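Local coordinates for protein VMB-1 (Vibrio alginolyticus, PDB 6JV4) that probably hydrolyses beta-lactam antibiotics to substituted beta-amino acids as a zinc-dependent, subclass B1 metallo-beta-lactamase, at residues A[163-168]-A[215-220]; A[82-87]-A[142-147]. All coordinates share one frame; numbering follows the deposited sequence.

In the fold
Along the chain, segment 82-87 comes first, following strand 74-79 of the seven-stranded sheet and leading into the short helix 85-88. Contact 2 joins it to the loop 142-147, between strands 135-138 and 150-153 of the five-stranded sheet, closing a loop of 54 residues. Contact 1 then opens with 163-168, just after strand 158-162 of that second sheet, and, with 46 residues between its segments, closes on helix 212-226. The two closures lie in series, neither nested nor crossed. Cys163 of contact 1 and Asp86 of contact 2 both bind the zinc ion of chain F, with His205. The alpha-beta/beta-alpha fold thus brings loops from both sheets together around one dinuclear site.

Contact 1. Residues A[163-168]-A[215-220]; sequences CFVKSL and KHTQAL. With ZN (zinc ion), chain F.
Thr217 OG1 is gripped from two directions. It accepts a hydrogen bond from Lys166 N at 2.8 Å, with an N-H...O angle of 152°, and it is also hydrogen-bonded to Leu213 O, one turn earlier on the same helix. The hydroxyl lies anti to its own carbonyl carbon (chi1 -62°), which leaves CG2 to reach the other way and meet Phe164 O at 3.5 Å. The side chain of Lys166 crosses that of Thr217 at about a right angle: its CB comes within 4.1 Å of Leu220 CD1, then bends at chi2 and chi3 carry the chain away, and NZ is hydrogen-bonded to Leu173 O.

Farther along, the His216 ring receives the loop backbone on two sides. Leu168 O sits 3.0 Å above one face, displaced toward the rim, while Ser167 O meets the edge, 3.3 Å from His216 CD2. The ring's NE2 is hydrogen-bonded to Asn170 O, and Leu168 CD1 packs 3.7 Å from His216 CB.

The hydrogen bond and the packing join helix 212-226 to the loop that begins at Cys163, whose SG binds the zinc ion of chain F. The Lys166 side chain approaches a bound citrate, probably from the crystallisation liquor, to about 3 Å between nearest atoms, consistent with a role, as in other subclass B1 enzymes, for the lysine three residues after the zinc-binding cysteine in binding the substrate carboxylate.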
loop_
_atom_site.group_PDB
_atom_site.type_symbol
_atom_site.label_atom_id
_atom_site.label_comp_id
_atom_site.label_asym_id
_atom_site.label_seq_id
_atom_site.Cartn_x
_atom_site.Cartn_y
_atom_site.Cartn_z
ATOM N N CYS A 163 0.426 -4.587 -2.396
ATOM C CA CYS A 163 0.776 -5.990 -2.697
ATOM C C CYS A 163 -0.059 -6.599 -3.817
ATOM O O CYS A 163 0.279 -7.689 -4.267
ATOM C CB CYS A 163 0.770 -6.817 -1.435
ATOM S SG CYS A 163 2.112 -6.231 -0.360
ATOM N N PHE A 164 -1.097 -5.899 -4.292
ATOM C CA PHE A 164 -1.842 -6.244 -5.509
ATOM C C PHE A 164 -0.958 -6.138 -6.747
ATOM O O PHE A 164 -1.344 -6.772 -7.801
ATOM C CB PHE A 164 -2.993 -5.255 -5.609
ATOM C CG PHE A 164 -3.945 -5.428 -6.758
ATOM C CD1 PHE A 164 -4.841 -6.484 -6.770
ATOM C CD2 PHE A 164 -3.974 -4.497 -7.787
ATOM C CE1 PHE A 164 -5.748 -6.631 -7.802
ATOM C CE2 PHE A 164 -4.835 -4.694 -8.856
ATOM C CZ PHE A 164 -5.747 -5.730 -8.844
ATOM N N VAL A 165 0.113 -5.352 -6.696
ATOM C CA VAL A 165 1.026 -5.186 -7.872
ATOM C C VAL A 165 2.399 -5.765 -7.517
ATOM O O VAL A 165 2.990 -5.391 -6.490
ATOM C CB VAL A 165 1.125 -3.726 -8.334
ATOM C CG1 VAL A 165 2.074 -3.563 -9.508
ATOM C CG2 VAL A 165 -0.270 -3.177 -8.625
ATOM N N LYS A 166 2.890 -6.659 -8.381
ATOM C CA LYS A 166 4.248 -7.227 -8.225
ATOM C C LYS A 166 5.240 -6.342 -8.985
ATOM O O LYS A 166 4.865 -5.609 -9.902
ATOM C CB LYS A 166 4.286 -8.656 -8.784
ATOM C CG LYS A 166 3.235 -9.601 -8.225
ATOM C CD LYS A 166 3.254 -9.705 -6.704
ATOM C CE LYS A 166 4.477 -10.374 -6.124
ATOM N NZ LYS A 166 4.325 -10.574 -4.654
ATOM N N SER A 167 6.503 -6.469 -8.643
ATOM C CA SER A 167 7.553 -5.747 -9.369
ATOM C C SER A 167 7.761 -6.422 -10.721
ATOM O O SER A 167 7.424 -7.583 -10.912
ATOM C CB SER A 167 8.841 -5.690 -8.585
ATOM O OG SER A 167 9.459 -6.969 -8.587
ATOM N N LEU A 168 8.389 -5.702 -11.623
ATOM C CA LEU A 168 8.631 -6.213 -12.980
ATOM C C LEU A 168 9.498 -7.469 -12.964
ATOM O O LEU A 168 9.263 -8.367 -13.825
ATOM C CB LEU A 168 9.224 -5.088 -13.820
ATOM C CG LEU A 168 9.262 -5.394 -15.303
ATOM C CD1 LEU A 168 7.839 -5.627 -15.837
ATOM C CD2 LEU A 168 9.910 -4.211 -16.012
ATOM N N LYS A 215 0.625 -4.870 -16.179
ATOM C CA LYS A 215 0.521 -5.902 -17.246
ATOM C C LYS A 215 1.316 -7.140 -16.827
ATOM O O LYS A 215 0.844 -8.265 -17.087
ATOM C CB LYS A 215 1.033 -5.343 -18.578
ATOM C CG LYS A 215 0.100 -4.361 -19.274
ATOM C CD LYS A 215 -0.186 -3.122 -18.453
ATOM C CE LYS A 215 -1.117 -2.151 -19.150
ATOM N NZ LYS A 215 -0.447 -1.460 -20.276
ATOM N N HIS A 216 2.478 -6.927 -16.205
ATOM C CA HIS A 216 3.333 -8.048 -15.752
ATOM C C HIS A 216 2.569 -8.860 -14.708
ATOM O O HIS A 216 2.568 -10.082 -14.775
ATOM C CB HIS A 216 4.671 -7.508 -15.232
ATOM C CG HIS A 216 5.574 -8.601 -14.780
ATOM N ND1 HIS A 216 5.982 -9.652 -15.635
ATOM C CD2 HIS A 216 6.004 -8.928 -13.545
ATOM C CE1 HIS A 216 6.752 -10.489 -14.935
ATOM N NE2 HIS A 216 6.748 -10.068 -13.650
ATOM N N THR A 217 2.030 -8.185 -13.704
ATOM C CA THR A 217 1.283 -8.840 -12.614
ATOM C C THR A 217 0.079 -9.606 -13.179
ATOM O O THR A 217 -0.163 -10.771 -12.768
ATOM C CB THR A 217 0.831 -7.829 -11.557
ATOM O OG1 THR A 217 2.039 -7.286 -11.027
ATOM C CG2 THR A 217 0.010 -8.494 -10.477
ATOM N N GLN A 218 -0.643 -9.041 -14.139
ATOM C CA GLN A 218 -1.800 -9.719 -14.762
ATOM C C GLN A 218 -1.309 -11.025 -15.402
ATOM O O GLN A 218 -1.920 -12.066 -15.187
ATOM C CB GLN A 218 -2.446 -8.773 -15.775
ATOM C CG GLN A 218 -3.693 -9.342 -16.416
ATOM C CD GLN A 218 -4.293 -8.314 -17.339
ATOM O OE1 GLN A 218 -3.628 -7.895 -18.308
ATOM N NE2 GLN A 218 -5.488 -7.868 -17.002
ATOM N N ALA A 219 -0.167 -10.970 -16.097
ATOM C CA ALA A 219 0.397 -12.163 -16.781
ATOM C C ALA A 219 0.864 -13.186 -15.752
ATOM O O ALA A 219 0.634 -14.431 -15.947
ATOM C CB ALA A 219 1.497 -11.788 -17.745
ATOM N N LEU A 220 1.461 -12.749 -14.643
ATOM C CA LEU A 220 1.876 -13.692 -13.569
ATOM C C LEU A 220 0.640 -14.406 -13.027
ATOM O O LEU A 220 0.748 -15.652 -12.754
ATOM C CB LEU A 220 2.560 -12.970 -12.417
ATOM C CG LEU A 220 3.970 -12.450 -12.695
ATOM C CD1 LEU A 220 4.488 -11.702 -11.503
ATOM C CD2 LEU A 220 4.906 -13.552 -13.045
HETATM ZN ZN ZN F . 3.236 -7.880 0.878
#

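Contact 2. Residues A[82-87]-A[142-147]. With ZN (zinc ion), chain E; ZN (zinc ion), chain F.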
loop_
_atom_site.group_PDB
_atom_site.type_symbol
_atom_site.label_atom_id
_atom_site.label_comp_id
_atom_site.label_asym_id
_atom_site.label_seq_id
_atom_site.Cartn_x
_atom_site.Cartn_y
_atom_site.Cartn_z
ATOM N N HIS A 82 -4.085 -3.310 2.704
ATOM C CA HIS A 82 -4.673 -4.647 2.933
ATOM C C HIS A 82 -4.393 -5.099 4.356
ATOM O O HIS A 82 -3.753 -4.353 5.075
ATOM C CB HIS A 82 -4.279 -5.689 1.906
ATOM C CG HIS A 82 -2.896 -6.209 1.949
ATOM N ND1 HIS A 82 -1.830 -5.450 1.568
ATOM C CD2 HIS A 82 -2.413 -7.446 2.234
ATOM C CE1 HIS A 82 -0.727 -6.194 1.607
ATOM N NE2 HIS A 82 -1.059 -7.411 2.071
ATOM N N PHE A 83 -5.010 -6.205 4.762
ATOM C CA PHE A 83 -5.049 -6.567 6.201
ATOM C C PHE A 83 -3.725 -7.168 6.677
ATOM O O PHE A 83 -3.576 -7.291 7.915
ATOM C CB PHE A 83 -6.217 -7.509 6.499
ATOM C CG PHE A 83 -6.011 -8.944 6.121
ATOM C CD1 PHE A 83 -6.149 -9.349 4.811
ATOM C CD2 PHE A 83 -5.697 -9.903 7.090
ATOM C CE1 PHE A 83 -6.007 -10.685 4.453
ATOM C CE2 PHE A 83 -5.544 -11.227 6.716
ATOM C CZ PHE A 83 -5.749 -11.623 5.426
ATOM N N HIS A 84 -2.811 -7.570 5.788
ATOM C CA HIS A 84 -1.521 -8.181 6.204
ATOM C C HIS A 84 -0.675 -7.150 6.986
ATOM O O HIS A 84 -0.798 -5.927 6.791
ATOM C CB HIS A 84 -0.755 -8.767 5.020
ATOM C CG HIS A 84 -1.352 -9.976 4.403
ATOM N ND1 HIS A 84 -1.021 -10.376 3.131
ATOM C CD2 HIS A 84 -2.249 -10.874 4.851
ATOM C CE1 HIS A 84 -1.661 -11.488 2.831
ATOM N NE2 HIS A 84 -2.427 -11.825 3.883
ATOM N N GLU A 85 0.314 -7.636 7.755
ATOM C CA GLU A 85 1.169 -6.819 8.649
ATOM C C GLU A 85 2.078 -5.862 7.870
ATOM O O GLU A 85 2.376 -4.806 8.403
ATOM C CB GLU A 85 2.042 -7.749 9.503
ATOM C CG GLU A 85 2.869 -7.026 10.541
ATOM C CD GLU A 85 4.010 -7.870 11.099
ATOM O OE1 GLU A 85 4.026 -9.108 10.851
ATOM O OE2 GLU A 85 4.859 -7.295 11.779
ATOM N N ASP A 86 2.494 -6.168 6.642
ATOM C CA ASP A 86 3.335 -5.199 5.893
ATOM C C ASP A 86 2.565 -3.917 5.523
ATOM O O ASP A 86 3.198 -2.900 5.171
ATOM C CB ASP A 86 3.983 -5.832 4.658
ATOM C CG ASP A 86 3.051 -6.409 3.634
ATOM O OD1 ASP A 86 1.858 -6.690 3.959
ATOM O OD2 ASP A 86 3.534 -6.626 2.500
ATOM N N ALA A 87 1.228 -3.974 5.475
ATOM C CA ALA A 87 0.405 -2.811 5.122
ATOM C C ALA A 87 -0.186 -2.190 6.381
ATOM O O ALA A 87 -0.273 -0.963 6.398
ATOM C CB ALA A 87 -0.657 -3.208 4.137
ATOM N N ALA A 142 -10.719 -8.664 -5.774
ATOM C CA ALA A 142 -9.697 -9.516 -5.118
ATOM C C ALA A 142 -8.464 -9.718 -5.994
ATOM O O ALA A 142 -8.570 -9.751 -7.264
ATOM C CB ALA A 142 -10.373 -10.807 -4.757
ATOM N N GLY A 143 -7.319 -9.917 -5.355
ATOM C CA GLY A 143 -6.091 -10.340 -6.048
ATOM C C GLY A 143 -5.148 -10.970 -5.060
ATOM O O GLY A 143 -5.336 -12.137 -4.677
ATOM N N HIS A 144 -4.177 -10.209 -4.624
ATOM C CA HIS A 144 -3.245 -10.639 -3.557
ATOM C C HIS A 144 -4.035 -11.053 -2.309
ATOM O O HIS A 144 -3.669 -12.069 -1.649
ATOM C CB HIS A 144 -2.267 -9.524 -3.286
ATOM C CG HIS A 144 -1.454 -9.767 -2.064
ATOM N ND1 HIS A 144 -0.480 -10.743 -2.028
ATOM C CD2 HIS A 144 -1.499 -9.222 -0.831
ATOM C CE1 HIS A 144 0.082 -10.704 -0.827
ATOM N NE2 HIS A 144 -0.494 -9.798 -0.087
ATOM N N THR A 145 -5.056 -10.279 -1.972
ATOM C CA THR A 145 -6.004 -10.597 -0.910
ATOM C C THR A 145 -7.399 -10.197 -1.406
ATOM O O THR A 145 -7.536 -9.505 -2.415
ATOM C CB THR A 145 -5.675 -9.922 0.425
ATOM O OG1 THR A 145 -5.644 -8.522 0.139
ATOM C CG2 THR A 145 -4.373 -10.367 1.046
ATOM N N GLU A 146 -8.396 -10.602 -0.655
ATOM C CA GLU A 146 -9.800 -10.262 -0.947
ATOM C C GLU A 146 -9.960 -8.742 -0.900
ATOM O O GLU A 146 -10.804 -8.208 -1.663
ATOM C CB GLU A 146 -10.639 -10.932 0.148
ATOM C CG GLU A 146 -12.087 -10.602 0.127
ATOM C CD GLU A 146 -12.884 -11.188 1.307
ATOM O OE1 GLU A 146 -12.318 -11.958 2.136
ATOM O OE2 GLU A 146 -14.091 -10.950 1.333
ATOM N N ASP A 147 -9.266 -8.094 0.061
ATOM C CA ASP A 147 -9.521 -6.692 0.468
ATOM C C ASP A 147 -8.608 -5.667 -0.208
ATOM O O ASP A 147 -8.832 -4.466 0.009
ATOM C CB ASP A 147 -9.413 -6.541 1.984
ATOM C CG ASP A 147 -8.021 -6.858 2.498
ATOM O OD1 ASP A 147 -7.440 -7.824 2.001
ATOM O OD2 ASP A 147 -7.565 -6.134 3.378
HETATM ZN ZN ZN E . -0.031 -9.254 1.814
HETATM ZN ZN ZN F . 3.236 -7.880 0.878
#
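His82 and His144 meet in an offset edge-to-face pair, with the edge of His144 turned to the face of His82. Their planes stand at 89° and their centroids are 4.8 Å apart. His84 comes tip to tip with His144, its ring plane about perpendicular to that of His144. Three ring nitrogens close on the zinc ion of chain E: His82 NE2 binds it at 2.1 Å, His84 ND1 at 2.0 Å and His144 NE2 at 2.0 Å. Use of ND1 by His84 leaves its NE2 to hydrogen-bond Asp178 OD2, a second-shell partner that, together with the metal bond, would restrain the ring's rotation.

Thr145 packs against His82 CB with OG1 and against the His84 ring with CG2. With chi1 57° its hydroxyl lies between the backbone N and the carbonyl carbon and is directed to Asp147, while CG2 lies over a face of His84, 3.4 Å from His84 CE1. Thr145 OG1 donates to Asp147 OD1 at 2.7 Å, approaching from above the carboxylate plane, 36° out of it. The same OD1 lies at the edge of the Phe83 ring, in its plane and 3.4 Å from Phe83 CD1. Asp147 OD2 is hydrogen-bonded to Thr107 OG1, so both carboxylate oxygens have hydroxyl partners.

His82, His84 and Asp86 belong to the HxHxD signature of the superfamily. Asp86 OD2 binds the zinc ion of chain F, which lies 3.7 Å from the zinc ion of chain E and is also held by Cys163 and His205. Three imidazole nitrogens at one zinc, against a carboxylate, a cysteine sulfur and one imidazole at the other, would probably make the two zinc environments electrostatically unequal.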